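Local coordinates for putative D-alanine N-acetyltransferase of GNAT family (Desulfovibrio desulfuricans subsp. desulfuricans, PDB 2R7H), which probably transfers an acyl group, likely acetyl from acetyl-CoA as in other members of the GNAT family, to an acceptor not yet established, at residues V120-R124 against R173-A177; R145-E149 against K169-R173. Residue numbers count along the deposited sequence, not the author numbering.

Both contacts use strand 167-175, the last strand of the chain. Interaction 2 sets helix 142-150 against its middle. Interaction 1 sets helix 111-125 against its C-terminal end and the tail after it. Their centres lie about 15 Å apart. The segments overlap only in R173, which touches neither helix segment; its side chain turns to E156 and to K160 of the second subunit. Along the chain the two helices come first, and strand 167-175 closes both contacts. The strand runs between strands 130-136 and 154-159, antiparallel to each, in the mixed sheet of a GNAT fold. Two successive helices thus pack at different levels along one strand.

Interaction 1 (V120-R124 against R173-A177); sequences VHDVR and RLEVA
Segment 120-124 is helical and forms part of the last turns of helix 111-125. Segment 173-177 is extended at 173-175, the end of strand 167-175. At V176 (phi/psi -100/-18) it leaves the extended form, and A177 closes the chain with its carboxylate. The CA atoms come nearest at R124 and V176, 6.3 Å apart. V120 has a t rotamer and points its CA-to-CB bond toward the strand. Its CG2 lies 3.7 Å from CD2 of L174 (chi1 t, chi2 p), and its CG1 lies 3.8 Å from CG2 of V176 (chi1 142°, between wells). V120 therefore bridges the strand end and the tail. V123, three residues on, is also t and points toward the strand; its CG1 is 4.1 Å from V176 CG1. R124 starts sideways, with chi1 m and an extended chain beyond (chi2 and chi3 t). It meets V176 twice. Its NE donates to the backbone V176 O at 2.8 Å (157° at the hydrogen), with the oxygen near the guanidinium plane. Its CG lies only 3.2 Å from V176 CG1, a tight contact. In this GNAT fold, helix 111-125 links the parallel neighbours 94-102 and 130-136, a beta-alpha-beta crossover, and here its end also packs on the end of strand 167-175. Strand 130-136 runs alongside: L174 pairs by backbone with L131, and V120 rests on L131. V176 pairs with R129, just before that strand. V123 also touches Y85 of strand 78-87.

Interaction 2 (R145-E149 against K169-R173); sequences RRFYE and KIIYR
Segment 145-149 is helical, within helix 142-150. Segment 169-173 is extended, within strand 167-175. Their axes approach to 9.9 Å and run nearly parallel, crossing at 22°. The closest CA pair is Y148 and Y172, 7.3 Å apart. Y172 is central: its CA-to-CB bond points toward the helix, with chi1 m (-78°) and chi2 -81°. One hydrogen bond crosses the contact. Y172 OH donates to E149 OE2 at 2.8 Å. E149 starts sideways (chi1 m, chi2 t), and its carboxylate reaches the hydroxyl near the plane of the ring. The aromatic contacts involve Y148, also m. Its CB sits over one face of the Y172 ring, 4.2 Å from the centroid and 14° off the normal, a CH-pi contact. The two rings meet obliquely, with centroids 5.7 Å apart and planes at 45°; Y148 CD2 is 3.9 Å from Y172 CD2. R145 (m, t, m) packs its CB 3.3 Å from Y172 OH and, loosely, its CD 4.5 Å from CG1 of I170 (m, p). Its polar end has another partner: NH1 bonds to I138 O. The contact lays helix 142-150 of the GNAT fold along the final strand. Y172 pairs by backbone with A133 and touches A155, while Y148 reaches across to A133 and to L97 of strand 94-102.

Interaction 1 (V120-R124 against R173-A177)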
# COMPACT_ATOMS: atom_id res chain seq x y z
N VAL B 120 -14.35 -12.57 -5.02
CA VAL B 120 -13.50 -13.64 -5.58
C VAL B 120 -13.91 -13.99 -7.01
O VAL B 120 -13.06 -14.18 -7.85
CB VAL B 120 -13.50 -14.87 -4.69
CG1 VAL B 120 -12.87 -16.07 -5.38
CG2 VAL B 120 -12.79 -14.55 -3.40
N HIS B 121 -15.21 -14.01 -7.28
CA HIS B 121 -15.74 -14.25 -8.61
C HIS B 121 -15.23 -13.18 -9.56
O HIS B 121 -14.73 -13.47 -10.64
CB HIS B 121 -17.27 -14.20 -8.56
CG HIS B 121 -17.93 -14.05 -9.89
ND1 HIS B 121 -18.16 -12.82 -10.47
CD2 HIS B 121 -18.46 -14.97 -10.74
CE1 HIS B 121 -18.78 -12.98 -11.63
NE2 HIS B 121 -18.98 -14.28 -11.81
N ASP B 122 -15.36 -11.93 -9.13
CA ASP B 122 -14.93 -10.79 -9.95
C ASP B 122 -13.45 -10.74 -10.24
O ASP B 122 -13.06 -10.38 -11.33
CB ASP B 122 -15.36 -9.47 -9.35
CG ASP B 122 -16.84 -9.31 -9.29
OD1 ASP B 122 -17.60 -10.17 -9.81
OD2 ASP B 122 -17.25 -8.28 -8.73
N VAL B 123 -12.64 -11.05 -9.22
CA VAL B 123 -11.19 -11.09 -9.31
C VAL B 123 -10.79 -12.24 -10.24
O VAL B 123 -9.89 -12.09 -11.05
CB VAL B 123 -10.53 -11.20 -7.91
CG1 VAL B 123 -9.09 -11.60 -8.01
CG2 VAL B 123 -10.71 -9.89 -7.14
N ARG B 124 -11.41 -13.41 -10.08
CA ARG B 124 -11.15 -14.50 -11.00
C ARG B 124 -11.42 -14.10 -12.47
O ARG B 124 -10.59 -14.39 -13.35
CB ARG B 124 -11.99 -15.71 -10.67
CG ARG B 124 -11.47 -16.47 -9.53
CD ARG B 124 -12.41 -17.59 -9.07
NE ARG B 124 -11.71 -18.42 -8.07
CZ ARG B 124 -12.28 -19.32 -7.27
NH1 ARG B 124 -13.61 -19.46 -7.16
NH2 ARG B 124 -11.48 -20.02 -6.46
N ARG B 173 -3.58 -14.34 2.82
CA ARG B 173 -3.48 -14.65 1.40
C ARG B 173 -4.59 -15.62 0.93
O ARG B 173 -4.83 -16.62 1.59
CB ARG B 173 -2.16 -15.40 1.23
CG ARG B 173 -1.78 -15.84 -0.19
CD ARG B 173 -0.79 -16.94 -0.08
NE ARG B 173 -0.33 -17.37 -1.39
CZ ARG B 173 0.59 -16.74 -2.10
NH1 ARG B 173 1.15 -15.60 -1.68
NH2 ARG B 173 0.92 -17.25 -3.28
N LEU B 174 -5.24 -15.33 -0.20
CA LEU B 174 -6.19 -16.29 -0.80
C LEU B 174 -5.75 -16.52 -2.24
O LEU B 174 -5.66 -15.58 -3.01
CB LEU B 174 -7.63 -15.79 -0.82
CG LEU B 174 -8.73 -16.74 -1.32
CD1 LEU B 174 -8.97 -17.86 -0.34
CD2 LEU B 174 -10.01 -15.99 -1.49
N GLU B 175 -5.43 -17.75 -2.59
CA GLU B 175 -5.08 -18.10 -3.97
C GLU B 175 -6.43 -18.30 -4.64
O GLU B 175 -7.27 -19.09 -4.17
CB GLU B 175 -4.22 -19.35 -4.03
CG GLU B 175 -2.89 -19.13 -3.33
CD GLU B 175 -1.93 -20.27 -3.38
OE1 GLU B 175 -2.17 -21.23 -4.13
OE2 GLU B 175 -0.91 -20.20 -2.65
N VAL B 176 -6.63 -17.54 -5.70
CA VAL B 176 -7.87 -17.47 -6.50
C VAL B 176 -7.87 -18.29 -7.82
O VAL B 176 -8.93 -18.62 -8.37
CB VAL B 176 -8.23 -15.95 -6.71
CG1 VAL B 176 -8.76 -15.66 -8.04
CG2 VAL B 176 -9.12 -15.42 -5.55
N ALA B 177 -6.69 -18.66 -8.30
CA ALA B 177 -6.55 -19.42 -9.51
C ALA B 177 -5.28 -20.24 -9.37
O ALA B 177 -4.90 -20.59 -8.24
CB ALA B 177 -6.48 -18.49 -10.71
OXT ALA B 177 -4.60 -20.56 -10.36

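Interaction 2 (R145-E149 against K169-R173)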
# COMPACT_ATOMS: atom_id res chain seq x y z
N ARG B 145 -10.20 -12.11 11.84
CA ARG B 145 -9.18 -13.14 11.53
C ARG B 145 -9.81 -14.53 11.31
O ARG B 145 -9.39 -15.26 10.40
CB ARG B 145 -8.08 -13.18 12.60
CG ARG B 145 -7.24 -11.93 12.64
CD ARG B 145 -5.97 -12.08 13.46
NE ARG B 145 -6.17 -12.40 14.87
CZ ARG B 145 -6.51 -11.53 15.82
NH1 ARG B 145 -6.76 -10.26 15.53
NH2 ARG B 145 -6.64 -11.92 17.08
N ARG B 146 -10.81 -14.88 12.15
CA ARG B 146 -11.56 -16.14 12.07
C ARG B 146 -12.28 -16.19 10.73
O ARG B 146 -12.20 -17.20 10.03
CB ARG B 146 -12.58 -16.29 13.24
N PHE B 147 -12.95 -15.10 10.39
CA PHE B 147 -13.65 -14.97 9.11
C PHE B 147 -12.75 -15.30 7.93
O PHE B 147 -13.09 -16.14 7.09
CB PHE B 147 -14.22 -13.55 8.97
CG PHE B 147 -14.89 -13.29 7.66
CD1 PHE B 147 -16.19 -13.75 7.43
CD2 PHE B 147 -14.26 -12.56 6.67
CE1 PHE B 147 -16.81 -13.51 6.24
CE2 PHE B 147 -14.89 -12.32 5.49
CZ PHE B 147 -16.17 -12.79 5.27
N TYR B 148 -11.59 -14.64 7.90
CA TYR B 148 -10.62 -14.86 6.84
C TYR B 148 -10.09 -16.29 6.83
O TYR B 148 -10.04 -16.91 5.76
CB TYR B 148 -9.45 -13.85 6.87
CG TYR B 148 -9.83 -12.40 6.59
CD1 TYR B 148 -10.70 -12.06 5.53
CD2 TYR B 148 -9.21 -11.35 7.26
CE1 TYR B 148 -11.04 -10.75 5.26
CE2 TYR B 148 -9.53 -10.02 6.96
CZ TYR B 148 -10.44 -9.75 5.94
OH TYR B 148 -10.79 -8.44 5.61
N GLU B 149 -9.74 -16.81 8.00
CA GLU B 149 -9.26 -18.18 8.13
C GLU B 149 -10.30 -19.21 7.72
O GLU B 149 -9.95 -20.18 7.05
CB GLU B 149 -8.74 -18.44 9.53
CG GLU B 149 -7.43 -17.67 9.75
CD GLU B 149 -6.92 -17.65 11.19
OE1 GLU B 149 -7.53 -18.28 12.08
OE2 GLU B 149 -5.88 -16.96 11.40
N LYS B 169 0.27 -6.14 12.14
CA LYS B 169 -0.50 -6.25 10.92
C LYS B 169 -0.33 -7.68 10.51
O LYS B 169 0.82 -8.13 10.46
CB LYS B 169 0.01 -5.35 9.78
CG LYS B 169 -0.91 -5.46 8.50
CD LYS B 169 -0.69 -4.38 7.50
CE LYS B 169 0.57 -4.46 6.79
NZ LYS B 169 0.55 -3.47 5.64
N ILE B 170 -1.44 -8.38 10.22
CA ILE B 170 -1.40 -9.77 9.75
C ILE B 170 -1.87 -9.70 8.30
O ILE B 170 -2.90 -9.07 8.02
CB ILE B 170 -2.29 -10.77 10.53
CG1 ILE B 170 -1.88 -10.90 12.01
CG2 ILE B 170 -2.14 -12.20 9.90
CD1 ILE B 170 -2.03 -9.70 12.80
N ILE B 171 -1.11 -10.32 7.39
CA ILE B 171 -1.44 -10.32 5.96
C ILE B 171 -1.91 -11.72 5.61
O ILE B 171 -1.17 -12.72 5.82
CB ILE B 171 -0.27 -9.89 5.04
CG1 ILE B 171 0.27 -8.51 5.46
CG2 ILE B 171 -0.76 -9.83 3.59
CD1 ILE B 171 1.54 -8.04 4.70
N TYR B 172 -3.16 -11.79 5.14
CA TYR B 172 -3.84 -13.00 4.77
C TYR B 172 -3.83 -13.14 3.27
O TYR B 172 -4.09 -12.20 2.54
CB TYR B 172 -5.29 -12.99 5.33
CG TYR B 172 -5.36 -13.32 6.79
CD1 TYR B 172 -5.32 -14.66 7.22
CD2 TYR B 172 -5.49 -12.34 7.74
CE1 TYR B 172 -5.38 -14.98 8.56
CE2 TYR B 172 -5.55 -12.67 9.08
CZ TYR B 172 -5.48 -13.96 9.48
OH TYR B 172 -5.53 -14.24 10.81
N ARG B 173 -3.58 -14.34 2.82
CA ARG B 173 -3.48 -14.65 1.40
C ARG B 173 -4.59 -15.62 0.93
O ARG B 173 -4.83 -16.62 1.59
CB ARG B 173 -2.16 -15.40 1.23
CG ARG B 173 -1.78 -15.84 -0.19
CD ARG B 173 -0.79 -16.94 -0.08
NE ARG B 173 -0.33 -17.37 -1.39
CZ ARG B 173 0.59 -16.74 -2.10
NH1 ARG B 173 1.15 -15.60 -1.68
NH2 ARG B 173 0.92 -17.25 -3.28